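Local coordinates for protein threonine synthase (Brucella melitensis bv. 1, PDB 4F4F) that probably catalyses the pyridoxal-phosphate-dependent conversion of O-phospho-L-homoserine and water to L-threonine and phosphate, the last step of threonine biosynthesis, at residues G111-F116 and A153-G158; G86-D91 and A120-A125; G143-D148 and R180-S185. One frame throughout, in Å; residues are numbered along the deposited sequence.

Contact 1 of 3, residues G111-F116 and A153-G158. With PLP (pyridoxal-5'-phosphate), chain C.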
ATOM      1  N   GLY A 111      -9.604  -5.013  -8.055  1.00 14.15           N
ATOM      2  CA  GLY A 111      -8.484  -5.782  -8.559  1.00 14.33           C
ATOM      3  C   GLY A 111      -8.515  -7.225  -8.071  1.00 14.78           C
ATOM      4  O   GLY A 111      -9.442  -7.606  -7.347  1.00 14.65           O
ATOM      5  N   PRO A 112      -7.486  -8.013  -8.439  1.00 15.05           N
ATOM      6  CA  PRO A 112      -7.492  -9.469  -8.301  1.00 15.95           C
ATOM      7  C   PRO A 112      -7.646  -9.993  -6.901  1.00 16.26           C
ATOM      8  O   PRO A 112      -8.062 -11.132  -6.762  1.00 17.04           O
ATOM      9  CB  PRO A 112      -6.114  -9.883  -8.853  1.00 16.25           C
ATOM     10  CG  PRO A 112      -5.751  -8.792  -9.761  1.00 15.76           C
ATOM     11  CD  PRO A 112      -6.294  -7.548  -9.155  1.00 15.01           C
ATOM     12  N   THR A 113      -7.325  -9.197  -5.867  1.00 15.71           N
ATOM     13  CA  THR A 113      -7.504  -9.672  -4.487  1.00 16.21           C
ATOM     14  C   THR A 113      -8.460  -8.823  -3.666  1.00 16.18           C
ATOM     15  O   THR A 113      -8.467  -8.900  -2.429  1.00 16.40           O
ATOM     16  CB  THR A 113      -6.157  -9.858  -3.702  1.00 16.19           C
ATOM     17  OG1 THR A 113      -5.545  -8.595  -3.407  1.00 15.53           O
ATOM     18  CG2 THR A 113      -5.211 -10.789  -4.447  1.00 15.93           C
ATOM     19  N   LEU A 114      -9.264  -8.008  -4.355  1.00 15.68           N
ATOM     20  CA  LEU A 114     -10.303  -7.209  -3.710  1.00 15.60           C
ATOM     21  C   LEU A 114      -9.761  -6.266  -2.653  1.00 15.03           C
ATOM     22  O   LEU A 114     -10.418  -5.985  -1.656  1.00 14.84           O
ATOM     23  CB  LEU A 114     -11.364  -8.129  -3.092  1.00 16.47           C
ATOM     24  CG  LEU A 114     -11.893  -9.249  -4.001  1.00 17.23           C
ATOM     25  CD1 LEU A 114     -13.006 -10.021  -3.277  1.00 17.95           C
ATOM     26  CD2 LEU A 114     -12.371  -8.697  -5.328  1.00 17.24           C
ATOM     27  N   ALA A 115      -8.549  -5.776  -2.857  1.00 14.86           N
ATOM     28  CA  ALA A 115      -7.933  -4.874  -1.893  1.00 14.65           C
ATOM     29  C   ALA A 115      -6.901  -3.933  -2.523  1.00 14.29           C
ATOM     30  O   ALA A 115      -6.311  -4.215  -3.553  1.00 13.49           O
ATOM     31  CB  ALA A 115      -7.299  -5.659  -0.755  1.00 15.52           C
ATOM     32  N   PHE A 116      -6.713  -2.804  -1.866  1.00 14.42           N
ATOM     33  CA  PHE A 116      -6.057  -1.666  -2.492  1.00 14.91           C
ATOM     34  C   PHE A 116      -4.575  -1.922  -2.820  1.00 14.41           C
ATOM     35  O   PHE A 116      -4.035  -1.278  -3.723  1.00 13.29           O
ATOM     36  CB  PHE A 116      -6.244  -0.413  -1.619  1.00 16.00           C
ATOM     37  CG  PHE A 116      -5.117  -0.181  -0.703  1.00 17.86           C
ATOM     38  CD1 PHE A 116      -5.022  -0.884   0.454  1.00 19.43           C
ATOM     39  CD2 PHE A 116      -4.119   0.705  -1.039  1.00 18.99           C
ATOM     40  CE1 PHE A 116      -3.957  -0.699   1.279  1.00 21.38           C
ATOM     41  CE2 PHE A 116      -3.039   0.888  -0.190  1.00 20.07           C
ATOM     42  CZ  PHE A 116      -2.966   0.184   0.955  1.00 20.20           C
ATOM     43  N   ALA A 153       0.507  -9.990  -3.348  1.00 13.27           N
ATOM     44  CA  ALA A 153       1.848 -10.197  -3.915  1.00 12.95           C
ATOM     45  C   ALA A 153       1.851 -11.353  -4.928  1.00 12.57           C
ATOM     46  O   ALA A 153       2.425 -11.233  -6.023  1.00 12.80           O
ATOM     47  CB  ALA A 153       2.894 -10.468  -2.805  1.00 12.06           C
ATOM     48  N   ILE A 154       1.234 -12.467  -4.551  1.00 12.47           N
ATOM     49  CA  ILE A 154       1.189 -13.650  -5.406  1.00 13.03           C
ATOM     50  C   ILE A 154       0.402 -13.429  -6.694  1.00 13.63           C
ATOM     51  O   ILE A 154       0.806 -13.883  -7.783  1.00 13.93           O
ATOM     52  CB  ILE A 154       0.646 -14.832  -4.613  1.00 13.17           C
ATOM     53  CG1 ILE A 154       1.789 -15.465  -3.820  1.00 12.99           C
ATOM     54  CG2 ILE A 154      -0.032 -15.866  -5.515  1.00 13.85           C
ATOM     55  CD1 ILE A 154       1.297 -16.412  -2.740  1.00 12.69           C
ATOM     56  N   GLU A 155      -0.700 -12.693  -6.603  1.00 14.45           N
ATOM     57  CA  GLU A 155      -1.445 -12.338  -7.808  1.00 15.65           C
ATOM     58  C   GLU A 155      -0.734 -11.354  -8.735  1.00 15.41           C
ATOM     59  O   GLU A 155      -1.046 -11.303  -9.927  1.00 15.89           O
ATOM     60  CB  GLU A 155      -2.855 -11.824  -7.476  1.00 17.43           C
ATOM     61  CG  GLU A 155      -3.841 -12.945  -7.226  1.00 19.21           C
ATOM     62  CD  GLU A 155      -4.145 -13.770  -8.484  1.00 20.68           C
ATOM     63  OE1 GLU A 155      -4.318 -13.222  -9.580  1.00 22.23           O
ATOM     64  OE2 GLU A 155      -4.225 -14.980  -8.372  1.00 22.58           O
ATOM     65  N   ALA A 156       0.194 -10.567  -8.191  1.00 14.05           N
ATOM     66  CA  ALA A 156       0.980  -9.620  -8.981  1.00 14.07           C
ATOM     67  C   ALA A 156       2.197 -10.294  -9.629  1.00 13.73           C
ATOM     68  O   ALA A 156       2.477 -10.076 -10.801  1.00 13.76           O
ATOM     69  CB  ALA A 156       1.432  -8.452  -8.108  1.00 13.61           C
ATOM     70  N   PHE A 157       2.880 -11.164  -8.871  1.00 13.57           N
ATOM     71  CA  PHE A 157       4.144 -11.770  -9.338  1.00 14.21           C
ATOM     72  C   PHE A 157       3.953 -13.109 -10.030  1.00 14.96           C
ATOM     73  O   PHE A 157       4.827 -13.537 -10.775  1.00 15.82           O
ATOM     74  CB  PHE A 157       5.149 -11.908  -8.201  1.00 13.57           C
ATOM     75  CG  PHE A 157       5.817 -10.615  -7.840  1.00 13.74           C
ATOM     76  CD1 PHE A 157       6.915 -10.174  -8.549  1.00 14.13           C
ATOM     77  CD2 PHE A 157       5.359  -9.850  -6.777  1.00 13.50           C
ATOM     78  CE1 PHE A 157       7.560  -9.000  -8.220  1.00 14.55           C
ATOM     79  CE2 PHE A 157       6.011  -8.678  -6.432  1.00 14.09           C
ATOM     80  CZ  PHE A 157       7.114  -8.257  -7.146  1.00 14.61           C
ATOM     81  N   GLY A 158       2.800 -13.733  -9.802  1.00 15.66           N
ATOM     82  CA  GLY A 158       2.401 -14.945 -10.500  1.00 16.70           C
ATOM     83  C   GLY A 158       2.521 -14.738 -12.010  1.00 18.21           C
ATOM     84  O   GLY A 158       1.924 -13.830 -12.621  1.00 17.98           O
TER
HETATM   85  N1  PLP C 501      -6.764  -0.806   4.499  1.00 27.62           N
HETATM   86  C2  PLP C 501      -6.537  -2.055   3.939  1.00 28.25           C
HETATM   87  C2A PLP C 501      -7.638  -2.990   3.489  1.00 25.07           C
HETATM   88  C3  PLP C 501      -5.133  -2.515   3.735  1.00 28.17           C
HETATM   89  O3  PLP C 501      -4.903  -3.753   3.169  1.00 27.53           O
HETATM   90  C4  PLP C 501      -4.037  -1.583   4.188  1.00 28.03           C
HETATM   91  C4A PLP C 501      -2.587  -1.913   4.034  1.00 29.41           C
HETATM   92  C5  PLP C 501      -4.394  -0.264   4.765  1.00 29.49           C
HETATM   93  C6  PLP C 501      -5.770   0.050   4.874  1.00 28.80           C
HETATM   94  C5A PLP C 501      -3.270   0.710   5.176  1.00 30.33           C
HETATM   95  O4P PLP C 501      -2.425   1.181   4.046  1.00 32.53           O
HETATM   96  P   PLP C 501      -1.026   2.037   4.176  1.00 30.14           P
HETATM   97  O1P PLP C 501      -1.356   3.207   5.090  1.00 31.48           O
HETATM   98  O2P PLP C 501      -0.055   1.043   4.780  1.00 29.36           O
HETATM   99  O3P PLP C 501      -0.602   2.469   2.789  1.00 31.51           O
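P112 and T113, the two central residues of a type I beta turn from G111 to L114, lie in the loop between strand 103-107 and helix 117-134, which leads to the pyridoxal-5'-phosphate pocket of this fold-type II enzyme, and pack against E155 of helix 148-157. The turn is closed by L114 N bonding to G111 O at 3.0 Å, and its two middle side chains both point at the helix. E155 meets them with the aliphatic part of its chain. The methyl CG2 of T113 lies 3.8 Å from E155 CG, the two side chains running past each other in opposite directions. P112 touches the same chain with CB, 4.0 Å from E155 CB, and the same proline atom is 3.9 Å from the carboxylate oxygen OE1 of E155, a van der Waals approach. The methylenes CB and CG of the glutamate lie against the turn, and the bend at its second torsion (chi2 -67°) brings the carboxylate back so that OE1 comes beside the proline. The hydroxyl of T113 is used elsewhere: OG1, set between the backbone N and the carbonyl carbon (chi1 70°), hydrogen-bonds OD1 of D118, next to K117, the predicted cofactor lysine, which is not attached here. Two residues beyond the turn, F116 belongs to the cofactor pocket and presents its ring edge to the pyridine ring, with F116 CD1 3.7 Å from PLP C3. Helix 117-134 supports P112 through D118 and Q122, Q181 of helix 176-183 bonds P112 O through NE2 and packs on T113, and A153, I154 and F157 of helix 148-157 rest on strand 163-170.

Contact 2 of 3, residues G86-D91 and A120-A125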
ATOM      1  N   GLY A  86      -5.597  -3.868 -16.569  1.00 14.06           N
ATOM      2  CA  GLY A  86      -6.461  -4.857 -17.207  1.00 14.61           C
ATOM      3  C   GLY A  86      -6.842  -5.976 -16.234  1.00 14.77           C
ATOM      4  O   GLY A  86      -7.840  -6.664 -16.452  1.00 15.20           O
ATOM      5  N   THR A  87      -6.085  -6.149 -15.145  1.00 14.14           N
ATOM      6  CA  THR A  87      -6.462  -7.098 -14.104  1.00 14.51           C
ATOM      7  C   THR A  87      -7.570  -6.620 -13.177  1.00 14.54           C
ATOM      8  O   THR A  87      -8.029  -7.366 -12.318  1.00 14.95           O
ATOM      9  CB  THR A  87      -5.271  -7.508 -13.200  1.00 14.27           C
ATOM     10  OG1 THR A  87      -4.898  -6.452 -12.326  1.00 13.33           O
ATOM     11  CG2 THR A  87      -4.044  -8.008 -14.015  1.00 14.52           C
ATOM     12  N   PHE A  88      -7.971  -5.366 -13.314  1.00 14.20           N
ATOM     13  CA  PHE A  88      -9.029  -4.800 -12.474  1.00 14.02           C
ATOM     14  C   PHE A  88     -10.347  -4.954 -13.224  1.00 15.15           C
ATOM     15  O   PHE A  88     -10.480  -4.514 -14.369  1.00 15.41           O
ATOM     16  CB  PHE A  88      -8.718  -3.318 -12.208  1.00 13.05           C
ATOM     17  CG  PHE A  88      -7.797  -3.092 -11.055  1.00 12.32           C
ATOM     18  CD1 PHE A  88      -6.502  -3.553 -11.088  1.00 12.28           C
ATOM     19  CD2 PHE A  88      -8.255  -2.434  -9.917  1.00 11.87           C
ATOM     20  CE1 PHE A  88      -5.664  -3.398  -9.994  1.00 11.94           C
ATOM     21  CE2 PHE A  88      -7.424  -2.254  -8.836  1.00 11.58           C
ATOM     22  CZ  PHE A  88      -6.129  -2.734  -8.885  1.00 11.66           C
ATOM     23  N   ARG A  89     -11.322  -5.580 -12.580  1.00 16.52           N
ATOM     24  CA  ARG A  89     -12.624  -5.866 -13.187  1.00 17.96           C
ATOM     25  C   ARG A  89     -13.524  -4.650 -12.973  1.00 17.16           C
ATOM     26  O   ARG A  89     -14.504  -4.684 -12.211  1.00 18.32           O
ATOM     27  CB  ARG A  89     -13.253  -7.092 -12.548  1.00 19.67           C
ATOM     28  CG  ARG A  89     -12.637  -8.441 -12.942  1.00 21.69           C
ATOM     29  CD  ARG A  89     -11.205  -8.689 -12.469  1.00 22.67           C
ATOM     30  NE  ARG A  89     -10.874 -10.108 -12.699  1.00 24.53           N
ATOM     31  CZ  ARG A  89      -9.690 -10.701 -12.485  1.00 25.90           C
ATOM     32  NH1 ARG A  89      -9.578 -12.001 -12.727  1.00 27.22           N
ATOM     33  NH2 ARG A  89      -8.623 -10.042 -12.036  1.00 25.22           N
ATOM     34  N   HIS A  90     -13.147  -3.549 -13.582  1.00 15.98           N
ATOM     35  CA  HIS A  90     -13.975  -2.362 -13.605  1.00 15.21           C
ATOM     36  C   HIS A  90     -13.396  -1.463 -14.639  1.00 14.84           C
ATOM     37  O   HIS A  90     -12.178  -1.214 -14.641  1.00 14.33           O
ATOM     38  CB  HIS A  90     -14.052  -1.613 -12.251  1.00 14.53           C
ATOM     39  CG  HIS A  90     -15.210  -0.674 -12.195  1.00 14.24           C
ATOM     40  ND1 HIS A  90     -15.236   0.478 -12.894  1.00 13.79           N
ATOM     41  CD2 HIS A  90     -16.458  -0.789 -11.574  1.00 14.23           C
ATOM     42  CE1 HIS A  90     -16.414   1.093 -12.697  1.00 13.77           C
ATOM     43  NE2 HIS A  90     -17.170   0.314 -11.894  1.00 13.96           N
ATOM     44  N   ASP A  91     -14.230  -0.960 -15.536  1.00 14.61           N
ATOM     45  CA  ASP A  91     -13.728  -0.117 -16.634  1.00 14.56           C
ATOM     46  C   ASP A  91     -13.019   1.153 -16.160  1.00 13.53           C
ATOM     47  O   ASP A  91     -12.095   1.623 -16.819  1.00 13.01           O
ATOM     48  CB  ASP A  91     -14.878   0.240 -17.615  1.00 15.47           C
ATOM     49  CG  ASP A  91     -15.287  -0.940 -18.498  1.00 16.77           C
ATOM     50  OD1 ASP A  91     -14.530  -1.927 -18.562  1.00 18.23           O
ATOM     51  OD2 ASP A  91     -16.375  -0.910 -19.095  1.00 17.52           O
ATOM     52  N   ALA A 120      -0.831  -0.894  -6.524  1.00 11.01           N
ATOM     53  CA  ALA A 120       0.612  -0.750  -6.652  1.00 11.52           C
ATOM     54  C   ALA A 120       1.262  -2.102  -7.064  1.00 12.00           C
ATOM     55  O   ALA A 120       2.163  -2.107  -7.873  1.00 11.84           O
ATOM     56  CB  ALA A 120       1.253  -0.211  -5.367  1.00 11.26           C
ATOM     57  N   MET A 121       0.827  -3.217  -6.484  1.00 13.02           N
ATOM     58  CA  MET A 121       1.529  -4.483  -6.736  1.00 14.18           C
ATOM     59  C   MET A 121       1.518  -4.899  -8.196  1.00 13.34           C
ATOM     60  O   MET A 121       2.516  -5.380  -8.728  1.00 13.14           O
ATOM     61  CB  MET A 121       0.939  -5.630  -5.931  1.00 16.44           C
ATOM     62  CG  MET A 121       1.277  -5.524  -4.505  1.00 19.18           C
ATOM     63  SD  MET A 121       2.900  -6.186  -4.137  1.00 23.85           S
ATOM     64  CE  MET A 121       2.336  -6.455  -2.451  1.00 23.11           C
ATOM     65  N   GLN A 122       0.380  -4.724  -8.847  1.00 12.70           N
ATOM     66  CA  GLN A 122       0.217  -5.247 -10.197  1.00 12.69           C
ATOM     67  C   GLN A 122       1.165  -4.508 -11.156  1.00 12.54           C
ATOM     68  O   GLN A 122       1.689  -5.096 -12.095  1.00 13.14           O
ATOM     69  CB  GLN A 122      -1.256  -5.121 -10.638  1.00 12.54           C
ATOM     70  CG  GLN A 122      -2.198  -6.130 -10.004  1.00 12.80           C
ATOM     71  CD  GLN A 122      -1.925  -7.551 -10.449  1.00 13.41           C
ATOM     72  OE1 GLN A 122      -1.457  -7.792 -11.576  1.00 13.41           O
ATOM     73  NE2 GLN A 122      -2.183  -8.511  -9.546  1.00 13.89           N
ATOM     74  N   LEU A 123       1.434  -3.245 -10.888  1.00 12.08           N
ATOM     75  CA  LEU A 123       2.377  -2.491 -11.722  1.00 12.06           C
ATOM     76  C   LEU A 123       3.816  -2.736 -11.275  1.00 12.40           C
ATOM     77  O   LEU A 123       4.712  -2.951 -12.119  1.00 12.86           O
ATOM     78  CB  LEU A 123       2.035  -0.992 -11.710  1.00 11.58           C
ATOM     79  CG  LEU A 123       2.902  -0.077 -12.598  1.00 11.60           C
ATOM     80  CD1 LEU A 123       2.904  -0.581 -14.028  1.00 11.78           C
ATOM     81  CD2 LEU A 123       2.484   1.401 -12.483  1.00 11.29           C
ATOM     82  N   LEU A 124       4.048  -2.681  -9.957  1.00 12.57           N
ATOM     83  CA  LEU A 124       5.377  -2.962  -9.375  1.00 13.23           C
ATOM     84  C   LEU A 124       5.951  -4.278  -9.905  1.00 13.18           C
ATOM     85  O   LEU A 124       7.116  -4.341 -10.287  1.00 13.43           O
ATOM     86  CB  LEU A 124       5.322  -3.047  -7.831  1.00 13.77           C
ATOM     87  CG  LEU A 124       6.606  -3.526  -7.122  1.00 14.96           C
ATOM     88  CD1 LEU A 124       7.719  -2.544  -7.516  1.00 15.77           C
ATOM     89  CD2 LEU A 124       6.506  -3.560  -5.608  1.00 15.89           C
ATOM     90  N   ALA A 125       5.159  -5.340  -9.909  1.00 13.05           N
ATOM     91  CA  ALA A 125       5.691  -6.654 -10.337  1.00 13.50           C
ATOM     92  C   ALA A 125       6.128  -6.612 -11.827  1.00 13.77           C
ATOM     93  O   ALA A 125       7.174  -7.188 -12.180  1.00 14.18           O
ATOM     94  CB  ALA A 125       4.712  -7.782 -10.056  1.00 13.84           C
TER
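Q122, on the helix 117-134 that begins at the predicted cofactor lysine K117, contributes the largest buried surface of this contact and is met by T87 and, to a lesser extent, F88. It is a loop-on-helix packing: the loop that follows helix 74-86 and leads into strand 96-100 packs on helix 117-134 through Q122 in this fold-type II PLP enzyme. T87 and Q122 cross at a slant. OG1 of T87 lies over the bend of the glutamine chain, 3.6 Å from Q122 CG, while the methyl CG2 of T87 sits 3.6 Å from the amide oxygen OE1 of Q122. In the glutamine, CG stands beside the backbone N (chi1 -75°), and the bend at chi2 (-67°) carries the carboxamide past the threonine. Both polar groups find their partners elsewhere. T87 OG1 is bonded to A84 O in the last turn of helix 74-86, Q122 OE1 to NH1 of R126 one helical turn on, and Q122 NE2 to E155 O. With both ends of its carboxamide held in this way, the rotation of the amide is fixed, and the positive charge of R126 would probably polarise its carbonyl further. F88 approaches from beside the threonine and uses its ring edge: CE1 lies 4.4 Å from Q122 CG, which is close to the ring plane, a loose hydrophobic contact. P112 touches both T87 and Q122. R89 is the centre of an inverse gamma turn; its guanidinium makes a cation-pi contact with W437. R89 NH2 returns to T87 O at 2.8 Å with an N-H...O angle of 144°, the donor tilted out of the carbonyl plane.

Contact 3 of 3, residues G143-D148 and R180-S185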
ATOM      1  N   GLY A 143       8.490 -13.162   1.208  1.00 14.70           N
ATOM      2  CA  GLY A 143       7.798 -12.427   2.251  1.00 14.93           C
ATOM      3  C   GLY A 143       6.977 -13.290   3.176  1.00 14.97           C
ATOM      4  O   GLY A 143       6.764 -14.478   2.916  1.00 13.53           O
ATOM      5  N   ALA A 144       6.549 -12.690   4.286  1.00 15.81           N
ATOM      6  CA  ALA A 144       5.690 -13.341   5.265  1.00 15.93           C
ATOM      7  C   ALA A 144       4.387 -12.566   5.320  1.00 16.93           C
ATOM      8  O   ALA A 144       4.386 -11.347   5.116  1.00 17.15           O
ATOM      9  CB  ALA A 144       6.356 -13.336   6.632  1.00 17.06           C
ATOM     10  N   THR A 145       3.270 -13.251   5.543  1.00 16.63           N
ATOM     11  CA  THR A 145       1.966 -12.573   5.601  1.00 17.66           C
ATOM     12  C   THR A 145       1.083 -13.260   6.628  1.00 18.88           C
ATOM     13  O   THR A 145       1.260 -14.453   6.911  1.00 18.01           O
ATOM     14  CB  THR A 145       1.248 -12.642   4.239  1.00 16.84           C
ATOM     15  OG1 THR A 145       0.018 -11.894   4.301  1.00 17.73           O
ATOM     16  CG2 THR A 145       0.917 -14.128   3.852  1.00 15.58           C
ATOM     17  N   SER A 146       0.143 -12.510   7.185  1.00 21.14           N
ATOM     18  CA  SER A 146      -0.926 -13.089   7.976  1.00 23.36           C
ATOM     19  C   SER A 146      -2.105 -13.412   7.071  1.00 25.05           C
ATOM     20  O   SER A 146      -3.088 -13.976   7.534  1.00 27.01           O
ATOM     21  CB  SER A 146      -1.374 -12.103   9.055  1.00 25.77           C
ATOM     22  OG  SER A 146      -1.829 -10.931   8.400  1.00 25.72           O
ATOM     23  N   GLY A 147      -2.043 -13.038   5.791  1.00 25.84           N
ATOM     24  CA  GLY A 147      -3.057 -13.487   4.837  1.00 27.08           C
ATOM     25  C   GLY A 147      -3.243 -12.598   3.630  1.00 27.15           C
ATOM     26  O   GLY A 147      -3.150 -13.070   2.480  1.00 29.45           O
ATOM     27  N   ASP A 148      -3.454 -11.308   3.869  1.00 27.18           N
ATOM     28  CA  ASP A 148      -3.874 -10.390   2.800  1.00 27.15           C
ATOM     29  C   ASP A 148      -2.769  -9.897   1.855  1.00 24.95           C
ATOM     30  O   ASP A 148      -2.928  -9.889   0.596  1.00 23.65           O
ATOM     31  CB  ASP A 148      -4.666  -9.210   3.396  1.00 30.47           C
ATOM     32  CG  ASP A 148      -6.031  -9.651   3.991  1.00 33.10           C
ATOM     33  OD1 ASP A 148      -6.073 -10.114   5.162  1.00 34.77           O
ATOM     34  OD2 ASP A 148      -7.075  -9.508   3.307  1.00 34.00           O
ATOM     35  N   ARG A 180      -6.923 -19.149   0.140  1.00 26.29           N
ATOM     36  CA  ARG A 180      -7.203 -19.619  -1.206  1.00 28.02           C
ATOM     37  C   ARG A 180      -6.598 -18.694  -2.255  1.00 26.09           C
ATOM     38  O   ARG A 180      -6.092 -19.162  -3.255  1.00 24.54           O
ATOM     39  CB  ARG A 180      -8.692 -19.777  -1.418  1.00 31.90           C
ATOM     40  CG  ARG A 180      -9.265 -20.919  -0.610  1.00 35.21           C
ATOM     41  CD  ARG A 180     -10.631 -21.327  -1.106  1.00 39.68           C
ATOM     42  NE  ARG A 180     -10.607 -22.675  -1.675  1.00 42.60           N
ATOM     43  CZ  ARG A 180     -10.746 -23.801  -0.970  1.00 46.35           C
ATOM     44  NH1 ARG A 180     -10.693 -24.981  -1.582  1.00 48.58           N
ATOM     45  NH2 ARG A 180     -10.934 -23.773   0.349  1.00 48.86           N
ATOM     46  N   GLN A 181      -6.616 -17.384  -2.009  1.00 25.64           N
ATOM     47  CA  GLN A 181      -5.990 -16.452  -2.944  1.00 24.94           C
ATOM     48  C   GLN A 181      -4.477 -16.644  -3.050  1.00 23.30           C
ATOM     49  O   GLN A 181      -3.885 -16.391  -4.102  1.00 22.40           O
ATOM     50  CB  GLN A 181      -6.368 -14.996  -2.603  1.00 25.90           C
ATOM     51  CG  GLN A 181      -7.856 -14.745  -2.876  1.00 27.54           C
ATOM     52  CD  GLN A 181      -8.192 -13.364  -3.420  1.00 29.38           C
ATOM     53  OE1 GLN A 181      -8.296 -12.407  -2.642  1.00 30.58           O
ATOM     54  NE2 GLN A 181      -8.464 -13.270  -4.752  1.00 28.91           N
ATOM     55  N   MET A 182      -3.836 -17.099  -1.980  1.00 21.19           N
ATOM     56  CA  MET A 182      -2.408 -17.368  -2.065  1.00 20.33           C
ATOM     57  C   MET A 182      -2.097 -18.693  -2.743  1.00 20.01           C
ATOM     58  O   MET A 182      -1.062 -18.837  -3.425  1.00 19.75           O
ATOM     59  CB  MET A 182      -1.769 -17.369  -0.663  1.00 20.07           C
ATOM     60  CG  MET A 182      -1.681 -15.991  -0.045  1.00 20.56           C
ATOM     61  SD  MET A 182      -0.593 -16.087   1.391  1.00 18.82           S
ATOM     62  CE  MET A 182      -1.775 -16.711   2.580  1.00 19.75           C
ATOM     63  N   THR A 183      -2.977 -19.679  -2.561  1.00 19.98           N
ATOM     64  CA  THR A 183      -2.607 -21.062  -2.849  1.00 19.66           C
ATOM     65  C   THR A 183      -3.274 -21.645  -4.088  1.00 20.96           C
ATOM     66  O   THR A 183      -2.940 -22.737  -4.478  1.00 22.85           O
ATOM     67  CB  THR A 183      -2.955 -21.953  -1.651  1.00 20.19           C
ATOM     68  OG1 THR A 183      -4.386 -22.066  -1.551  1.00 21.00           O
ATOM     69  CG2 THR A 183      -2.345 -21.369  -0.350  1.00 18.73           C
ATOM     70  N   SER A 184      -4.218 -20.929  -4.703  1.00 21.31           N
ATOM     71  CA  SER A 184      -4.941 -21.442  -5.872  1.00 22.35           C
ATOM     72  C   SER A 184      -4.734 -20.611  -7.145  1.00 22.22           C
ATOM     73  O   SER A 184      -5.565 -20.641  -8.054  1.00 22.42           O
ATOM     74  CB  SER A 184      -6.433 -21.539  -5.570  1.00 23.73           C
ATOM     75  OG  SER A 184      -7.050 -20.254  -5.571  1.00 24.10           O
ATOM     76  N   SER A 185      -3.605 -19.914  -7.231  1.00 21.28           N
ATOM     77  CA  SER A 185      -3.355 -18.972  -8.335  1.00 21.71           C
ATOM     78  C   SER A 185      -2.988 -19.715  -9.590  1.00 23.80           C
ATOM     79  O   SER A 185      -3.046 -19.165 -10.701  1.00 26.06           O
ATOM     80  CB  SER A 185      -2.198 -18.063  -7.982  1.00 20.30           C
ATOM     81  OG  SER A 185      -0.974 -18.744  -8.144  1.00 19.06           O
TER
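T145 carries OG1 on the far side of its CA-CB bond from the backbone N (chi1 -176°), which leaves its methyl facing the helix of M182; the methionine is extended at chi2 and then bends at its last torsion (chi3 -82°), curling its end against that methyl. The two meet tip to tip, with T145 CG2 3.5 Å from M182 SD and 3.9 Å from M182 CE. M182 CE also lies 3.9 Å from G147 O, so the methionine end rests on both the threonine methyl and the backbone of the loop. The contact is van der Waals packing, and the hydroxyl of T145 bonds within its own loop and the helix that follows. Its OG1 accepts from G147 N at 2.8 Å, forming an ST turn, and also accepts from G150 N, in the first turn of helix 148-157. Two backbone N-H groups thus grip one hydroxyl and fix the threonine rotamer, with its methyl turned toward M182. G147 is the N-cap residue of that helix. Helix 176-183 ends just past M182, where R180 O takes S184 N, T183 N and, at 2.7 Å, S184 OG, which lies well above the carbonyl plane (43° out of it). Strand 139-144, helix 148-157 and the parallel neighbouring strand 163-170 form a beta-alpha-beta unit, in which I154 of the helix touches M182, and I167 and F169 of strand 163-170 touch both T145 and M182.

Overall arrangement
Helix 148-157 joins the three contacts: it supplies the second segment of contact 1, follows strand 139-144 of contact 3, and receives the amide of Q122 from contact 2. Contacts 1 and 2 have centres 8 Å apart and are joined by a probable hydrogen bond from Q122 NE2 to E155 O of 3.0 Å. Contacts 1 and 3, with centres 10 Å apart, share one from Q181 NE2 to P112 O, also of 3.0 Å. Contacts 2 and 3 do not touch; their centres are 17 Å apart and nearest atoms about 7 Å. Contact 1 alone reaches the cofactor, through F116, whereas the side chains of T145 and F88 lie about 10 and 12 Å from it.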